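Local coordinates for type 2A phosphatase-associated protein 42 (Saccharomyces cerevisiae, PDB 2V0P) that associates with type 2A phosphatase catalytic subunits and inhibits the phosphatase SIT4, taking part in negative regulation of TOR signalling in response to the nitrogen source, at residues F8-L19 with Y31-L42. Residues are numbered along the deposited sequence; the frame is centred on the assembly and turned at random.
Sequences FNDIISLYSTKL and YQGLLLSTIKKL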
ATOM      1  N   PHE A   8      -7.180  33.685  10.428  1.00 33.79           N
ATOM      2  CA  PHE A   8      -6.158  32.682  10.050  1.00 34.00           C
ATOM      3  C   PHE A   8      -5.392  32.094  11.175  1.00 34.57           C
ATOM      4  O   PHE A   8      -5.313  30.824  11.279  1.00 33.18           O
ATOM      5  CB  PHE A   8      -5.235  33.157   8.976  1.00 35.83           C
ATOM      6  CG  PHE A   8      -4.702  32.037   8.133  1.00 35.92           C
ATOM      7  CD1 PHE A   8      -5.437  30.852   7.995  1.00 45.30           C
ATOM      8  CD2 PHE A   8      -3.524  32.143   7.498  1.00 42.02           C
ATOM      9  CE1 PHE A   8      -4.951  29.810   7.235  1.00 46.28           C
ATOM     10  CE2 PHE A   8      -3.030  31.120   6.730  1.00 42.44           C
ATOM     11  CZ  PHE A   8      -3.730  29.966   6.591  1.00 44.67           C
ATOM     12  N   ASN A   9      -4.875  32.970  12.029  1.00 34.89           N
ATOM     13  CA  ASN A   9      -4.201  32.583  13.258  1.00 36.92           C
ATOM     14  C   ASN A   9      -5.029  31.688  14.192  1.00 37.62           C
ATOM     15  O   ASN A   9      -4.512  30.726  14.729  1.00 38.85           O
ATOM     16  CB  ASN A   9      -3.642  33.798  14.012  1.00 36.51           C
ATOM     17  CG  ASN A   9      -2.510  34.488  13.248  1.00 35.33           C
ATOM     18  OD1 ASN A   9      -2.103  34.022  12.231  1.00 37.76           O
ATOM     19  ND2 ASN A   9      -2.061  35.633  13.733  1.00 39.16           N
ATOM     20  N   ASP A  10      -6.305  32.012  14.371  1.00 37.49           N
ATOM     21  CA  ASP A  10      -7.190  31.155  15.171  1.00 36.74           C
ATOM     22  C   ASP A  10      -7.366  29.779  14.524  1.00 34.51           C
ATOM     23  O   ASP A  10      -7.329  28.793  15.215  1.00 35.44           O
ATOM     24  CB  ASP A  10      -8.546  31.820  15.426  1.00 38.40           C
ATOM     25  CG  ASP A  10      -8.436  33.063  16.276  1.00 42.49           C
ATOM     26  OD1 ASP A  10      -7.341  33.324  16.832  1.00 47.51           O
ATOM     27  OD2 ASP A  10      -9.459  33.788  16.414  1.00 47.39           O
ATOM     28  N   ILE A  11      -7.526  29.736  13.219  1.00 32.21           N
ATOM     29  CA  ILE A  11      -7.676  28.509  12.455  1.00 33.33           C
ATOM     30  C   ILE A  11      -6.434  27.635  12.684  1.00 33.48           C
ATOM     31  O   ILE A  11      -6.558  26.446  13.055  1.00 34.55           O
ATOM     32  CB  ILE A  11      -8.002  28.759  10.964  1.00 29.03           C
ATOM     33  CG1 ILE A  11      -9.442  29.276  10.840  1.00 35.99           C
ATOM     34  CG2 ILE A  11      -7.800  27.434  10.123  1.00 36.13           C
ATOM     35  CD1 ILE A  11      -9.800  30.014   9.619  1.00 30.92           C
ATOM     36  N   ILE A  12      -5.252  28.248  12.596  1.00 31.37           N
ATOM     37  CA  ILE A  12      -4.035  27.466  12.601  1.00 37.29           C
ATOM     38  C   ILE A  12      -3.819  26.901  13.994  1.00 36.42           C
ATOM     39  O   ILE A  12      -3.402  25.759  14.159  1.00 37.07           O
ATOM     40  CB  ILE A  12      -2.808  28.311  12.145  1.00 36.58           C
ATOM     41  CG1 ILE A  12      -2.933  28.726  10.691  1.00 39.69           C
ATOM     42  CG2 ILE A  12      -1.504  27.601  12.475  1.00 41.80           C
ATOM     43  CD1 ILE A  12      -3.844  27.914   9.882  1.00 46.50           C
ATOM     44  N   SER A  13      -4.181  27.696  14.992  1.00 37.15           N
ATOM     45  CA  SER A  13      -4.123  27.282  16.371  1.00 36.93           C
ATOM     46  C   SER A  13      -5.086  26.111  16.683  1.00 37.25           C
ATOM     47  O   SER A  13      -4.736  25.228  17.422  1.00 37.15           O
ATOM     48  CB  SER A  13      -4.391  28.466  17.266  1.00 37.59           C
ATOM     49  OG  SER A  13      -4.209  28.120  18.611  1.00 41.33           O
ATOM     50  N   LEU A  14      -6.294  26.141  16.134  1.00 37.85           N
ATOM     51  CA  LEU A  14      -7.245  25.058  16.340  1.00 38.16           C
ATOM     52  C   LEU A  14      -6.641  23.783  15.759  1.00 36.80           C
ATOM     53  O   LEU A  14      -6.645  22.781  16.407  1.00 37.73           O
ATOM     54  CB  LEU A  14      -8.602  25.353  15.706  1.00 38.10           C
ATOM     55  CG  LEU A  14      -9.475  26.385  16.429  1.00 39.03           C
ATOM     56  CD1 LEU A  14     -10.654  26.767  15.563  1.00 43.57           C
ATOM     57  CD2 LEU A  14      -9.930  25.871  17.776  1.00 43.25           C
ATOM     58  N   TYR A  15      -6.094  23.891  14.567  1.00 36.78           N
ATOM     59  CA  TYR A  15      -5.406  22.812  13.899  1.00 37.98           C
ATOM     60  C   TYR A  15      -4.310  22.209  14.771  1.00 38.09           C
ATOM     61  O   TYR A  15      -4.373  21.040  15.076  1.00 37.68           O
ATOM     62  CB  TYR A  15      -4.851  23.222  12.526  1.00 38.89           C
ATOM     63  CG  TYR A  15      -4.129  22.066  11.873  1.00 36.49           C
ATOM     64  CD1 TYR A  15      -4.861  20.979  11.332  1.00 41.50           C
ATOM     65  CD2 TYR A  15      -2.751  22.000  11.864  1.00 39.54           C
ATOM     66  CE1 TYR A  15      -4.213  19.883  10.750  1.00 36.93           C
ATOM     67  CE2 TYR A  15      -2.064  20.894  11.286  1.00 39.81           C
ATOM     68  CZ  TYR A  15      -2.811  19.845  10.740  1.00 40.89           C
ATOM     69  OH  TYR A  15      -2.158  18.775  10.188  1.00 40.79           O
ATOM     70  N   SER A  16      -3.342  23.023  15.204  1.00 38.66           N
ATOM     71  CA  SER A  16      -2.206  22.529  15.967  1.00 39.35           C
ATOM     72  C   SER A  16      -2.543  21.974  17.317  1.00 38.30           C
ATOM     73  O   SER A  16      -1.929  21.023  17.744  1.00 39.73           O
ATOM     74  CB  SER A  16      -1.105  23.607  16.122  1.00 39.24           C
ATOM     75  OG  SER A  16      -0.641  23.961  14.856  1.00 43.46           O
ATOM     76  N   THR A  17      -3.507  22.578  17.998  1.00 38.71           N
ATOM     77  CA  THR A  17      -3.803  22.235  19.344  1.00 38.32           C
ATOM     78  C   THR A  17      -4.817  21.081  19.444  1.00 38.69           C
ATOM     79  O   THR A  17      -4.765  20.317  20.384  1.00 38.73           O
ATOM     80  CB  THR A  17      -4.289  23.451  20.137  1.00 39.10           C
ATOM     81  OG1 THR A  17      -5.449  24.003  19.513  1.00 40.13           O
ATOM     82  CG2 THR A  17      -3.199  24.526  20.187  1.00 39.36           C
ATOM     83  N   LYS A  18      -5.707  20.951  18.468  1.00 37.74           N
ATOM     84  CA  LYS A  18      -6.856  20.064  18.614  1.00 37.93           C
ATOM     85  C   LYS A  18      -7.160  19.176  17.436  1.00 37.02           C
ATOM     86  O   LYS A  18      -7.839  18.173  17.602  1.00 38.62           O
ATOM     87  CB  LYS A  18      -8.143  20.862  18.966  1.00 37.63           C
ATOM     88  CG  LYS A  18      -8.098  21.534  20.284  1.00 40.16           C
ATOM     89  CD  LYS A  18      -9.474  21.916  20.756  1.00 46.52           C
ATOM     90  CE  LYS A  18      -9.474  22.195  22.253  1.00 49.11           C
ATOM     91  NZ  LYS A  18      -9.267  20.943  23.040  1.00 52.23           N
ATOM     92  N   LEU A  19      -6.712  19.526  16.250  1.00 36.89           N
ATOM     93  CA  LEU A  19      -7.095  18.768  15.080  1.00 36.71           C
ATOM     94  C   LEU A  19      -5.958  17.972  14.474  1.00 37.65           C
ATOM     95  O   LEU A  19      -6.211  16.933  13.887  1.00 36.83           O
ATOM     96  CB  LEU A  19      -7.756  19.665  14.003  1.00 37.49           C
ATOM     97  CG  LEU A  19      -8.923  20.498  14.577  1.00 35.85           C
ATOM     98  CD1 LEU A  19      -9.354  21.669  13.630  1.00 38.74           C
ATOM     99  CD2 LEU A  19     -10.073  19.616  14.860  1.00 39.83           C
ATOM    100  N   TYR A  31     -14.875  15.558  17.663  1.00 30.52           N
ATOM    101  CA  TYR A  31     -13.782  15.832  16.723  1.00 31.44           C
ATOM    102  C   TYR A  31     -14.257  16.294  15.335  1.00 30.01           C
ATOM    103  O   TYR A  31     -13.785  17.276  14.825  1.00 31.51           O
ATOM    104  CB  TYR A  31     -12.782  14.641  16.634  1.00 32.61           C
ATOM    105  CG  TYR A  31     -11.619  14.871  15.701  1.00 32.34           C
ATOM    106  CD1 TYR A  31     -10.458  15.478  16.151  1.00 30.83           C
ATOM    107  CD2 TYR A  31     -11.674  14.491  14.388  1.00 31.10           C
ATOM    108  CE1 TYR A  31      -9.446  15.745  15.327  1.00 33.03           C
ATOM    109  CE2 TYR A  31     -10.628  14.734  13.543  1.00 38.62           C
ATOM    110  CZ  TYR A  31      -9.506  15.371  14.034  1.00 34.19           C
ATOM    111  OH  TYR A  31      -8.433  15.608  13.227  1.00 36.84           O
ATOM    112  N   GLN A  32     -15.161  15.571  14.701  1.00 30.32           N
ATOM    113  CA  GLN A  32     -15.550  15.891  13.355  1.00 31.60           C
ATOM    114  C   GLN A  32     -16.283  17.271  13.326  1.00 32.20           C
ATOM    115  O   GLN A  32     -16.186  18.008  12.348  1.00 31.44           O
ATOM    116  CB  GLN A  32     -16.441  14.814  12.767  1.00 33.21           C
ATOM    117  CG  GLN A  32     -15.749  13.506  12.434  1.00 33.92           C
ATOM    118  CD  GLN A  32     -14.615  13.728  11.492  1.00 31.98           C
ATOM    119  OE1 GLN A  32     -14.774  14.363  10.453  1.00 34.44           O
ATOM    120  NE2 GLN A  32     -13.464  13.266  11.866  1.00 33.24           N
ATOM    121  N   GLY A  33     -17.018  17.542  14.398  1.00 31.81           N
ATOM    122  CA  GLY A  33     -17.783  18.753  14.603  1.00 33.41           C
ATOM    123  C   GLY A  33     -16.875  19.968  14.537  1.00 32.92           C
ATOM    124  O   GLY A  33     -17.118  20.828  13.746  1.00 34.56           O
ATOM    125  N   LEU A  34     -15.827  19.996  15.350  1.00 33.61           N
ATOM    126  CA  LEU A  34     -14.792  21.076  15.318  1.00 33.88           C
ATOM    127  C   LEU A  34     -14.040  21.118  14.001  1.00 33.43           C
ATOM    128  O   LEU A  34     -13.742  22.197  13.468  1.00 34.96           O
ATOM    129  CB  LEU A  34     -13.793  20.914  16.461  1.00 33.50           C
ATOM    130  CG  LEU A  34     -12.635  21.905  16.586  1.00 34.80           C
ATOM    131  CD1 LEU A  34     -13.209  23.314  16.807  1.00 36.60           C
ATOM    132  CD2 LEU A  34     -11.824  21.482  17.772  1.00 34.70           C
ATOM    133  N   LEU A  35     -13.757  19.943  13.435  1.00 33.03           N
ATOM    134  CA  LEU A  35     -13.067  19.885  12.178  1.00 33.03           C
ATOM    135  C   LEU A  35     -13.896  20.527  11.061  1.00 32.46           C
ATOM    136  O   LEU A  35     -13.400  21.364  10.312  1.00 34.58           O
ATOM    137  CB  LEU A  35     -12.613  18.430  11.855  1.00 32.72           C
ATOM    138  CG  LEU A  35     -11.846  18.228  10.564  1.00 34.85           C
ATOM    139  CD1 LEU A  35     -10.413  18.709  10.639  1.00 39.76           C
ATOM    140  CD2 LEU A  35     -11.898  16.811  10.167  1.00 36.53           C
ATOM    141  N   LEU A  36     -15.156  20.145  10.981  1.00 32.05           N
ATOM    142  CA  LEU A  36     -16.063  20.699  10.035  1.00 32.70           C
ATOM    143  C   LEU A  36     -16.216  22.208  10.191  1.00 30.09           C
ATOM    144  O   LEU A  36     -16.244  22.865   9.250  1.00 33.14           O
ATOM    145  CB  LEU A  36     -17.429  20.052  10.129  1.00 30.13           C
ATOM    146  CG  LEU A  36     -18.456  20.545   9.139  1.00 34.35           C
ATOM    147  CD1 LEU A  36     -17.972  20.424   7.701  1.00 39.67           C
ATOM    148  CD2 LEU A  36     -19.771  19.827   9.321  1.00 39.99           C
ATOM    149  N   SER A  37     -16.323  22.715  11.380  1.00 30.95           N
ATOM    150  CA  SER A  37     -16.546  24.179  11.516  1.00 33.97           C
ATOM    151  C   SER A  37     -15.258  24.931  11.188  1.00 32.44           C
ATOM    152  O   SER A  37     -15.310  25.997  10.610  1.00 33.32           O
ATOM    153  CB  SER A  37     -17.107  24.572  12.850  1.00 32.34           C
ATOM    154  OG  SER A  37     -16.238  24.246  13.889  1.00 38.12           O
ATOM    155  N   THR A  38     -14.116  24.333  11.521  1.00 33.53           N
ATOM    156  CA  THR A  38     -12.838  24.866  11.125  1.00 29.02           C
ATOM    157  C   THR A  38     -12.689  24.973   9.627  1.00 29.97           C
ATOM    158  O   THR A  38     -12.261  26.016   9.049  1.00 32.44           O
ATOM    159  CB  THR A  38     -11.700  24.204  11.833  1.00 30.80           C
ATOM    160  OG1 THR A  38     -11.937  24.281  13.204  1.00 30.89           O
ATOM    161  CG2 THR A  38     -10.260  24.955  11.516  1.00 32.97           C
ATOM    162  N   ILE A  39     -13.019  23.919   8.927  1.00 30.32           N
ATOM    163  CA  ILE A  39     -12.968  23.970   7.499  1.00 30.09           C
ATOM    164  C   ILE A  39     -13.901  25.027   6.947  1.00 31.93           C
ATOM    165  O   ILE A  39     -13.495  25.793   6.076  1.00 34.18           O
ATOM    166  CB  ILE A  39     -13.316  22.560   6.901  1.00 29.80           C
ATOM    167  CG1 ILE A  39     -12.197  21.583   7.171  1.00 32.16           C
ATOM    168  CG2 ILE A  39     -13.536  22.643   5.477  1.00 28.63           C
ATOM    169  CD1 ILE A  39     -12.766  20.103   6.889  1.00 30.73           C
ATOM    170  N   LYS A  40     -15.129  25.096   7.444  1.00 34.10           N
ATOM    171  CA  LYS A  40     -16.091  26.067   6.961  1.00 36.01           C
ATOM    172  C   LYS A  40     -15.492  27.511   7.100  1.00 34.24           C
ATOM    173  O   LYS A  40     -15.525  28.279   6.157  1.00 36.03           O
ATOM    174  CB  LYS A  40     -17.453  25.906   7.654  1.00 36.88           C
ATOM    175  CG  LYS A  40     -18.206  24.629   7.267  1.00 38.37           C
ATOM    176  CD  LYS A  40     -19.564  24.556   7.976  1.00 39.55           C
ATOM    177  CE  LYS A  40     -20.340  23.281   7.643  1.00 44.99           C
ATOM    178  NZ  LYS A  40     -20.912  23.287   6.257  1.00 48.83           N
ATOM    179  N   LYS A  41     -14.909  27.807   8.252  1.00 32.71           N
ATOM    180  CA  LYS A  41     -14.212  29.066   8.527  1.00 34.36           C
ATOM    181  C   LYS A  41     -13.071  29.343   7.560  1.00 34.85           C
ATOM    182  O   LYS A  41     -12.897  30.473   7.104  1.00 33.70           O
ATOM    183  CB  LYS A  41     -13.620  29.056   9.925  1.00 34.83           C
ATOM    184  CG  LYS A  41     -14.625  29.271  11.036  1.00 36.22           C
ATOM    185  CD  LYS A  41     -13.929  29.192  12.354  1.00 40.44           C
ATOM    186  CE  LYS A  41     -14.919  29.328  13.502  1.00 47.88           C
ATOM    187  NZ  LYS A  41     -14.206  29.176  14.818  1.00 51.54           N
ATOM    188  N   LEU A  42     -12.241  28.332   7.330  1.00 31.75           N
ATOM    189  CA  LEU A  42     -11.137  28.499   6.383  1.00 32.20           C
ATOM    190  C   LEU A  42     -11.613  28.696   4.947  1.00 31.22           C
ATOM    191  O   LEU A  42     -11.001  29.399   4.213  1.00 33.76           O
ATOM    192  CB  LEU A  42     -10.127  27.375   6.523  1.00 32.47           C
ATOM    193  CG  LEU A  42      -8.833  27.451   5.703  1.00 32.95           C
ATOM    194  CD1 LEU A  42      -8.097  28.755   6.023  1.00 34.90           C
ATOM    195  CD2 LEU A  42      -7.943  26.246   6.049  1.00 32.91           C
TER
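Y31 swings its ring away from its own backbone N (chi1 -179°), which carries the phenol to L19 O at the last turn of helix 4-19, while L19, with CG anti to its carbonyl carbon, puts its isobutyl group among Y31, L34, L35 and T38. Y31 OH donates to L19 O at 2.7 Å, in the carbonyl plane and on a lone pair, with a C=O...donor angle of 136°. The side chain of L19 is a knob in the hole formed by those four residues. Its CD2 packs 3.8 Å from L34 CG, while CD1 meets T38 tip to tip, 3.7 Å from OG1. That hydroxyl is spoken for: T38 OG1 donates back to L34 O at 2.8 Å, which also takes T38 N from the opposite face, so the threonine can face L14 and L19 without a polar partner on their helix. A turn earlier in helix 4-19 than L14, I11 CG2 touches T38 CG2 at 3.8 Å, and I11 CD1 lies against the backbone of L42, one turn beyond T38. F8 closes the far end, its CE1 3.5 Å from L42 CD1. A phenylalanine in place of Y31 would probably leave L19 O without its donor from the other helix, so that the bond between the two helices is lost. Helix 75-83 covers a further side of the pair, touching I12, Y15 and I39. The two segments run nearly antiparallel, at 153°, as in the helical hairpins of the TPR-like fold of this N-terminal domain. The chemistry is thus mainly aliphatic, with a single directional bond across it that ties the helix 4-19 end to the start of helix 29-52.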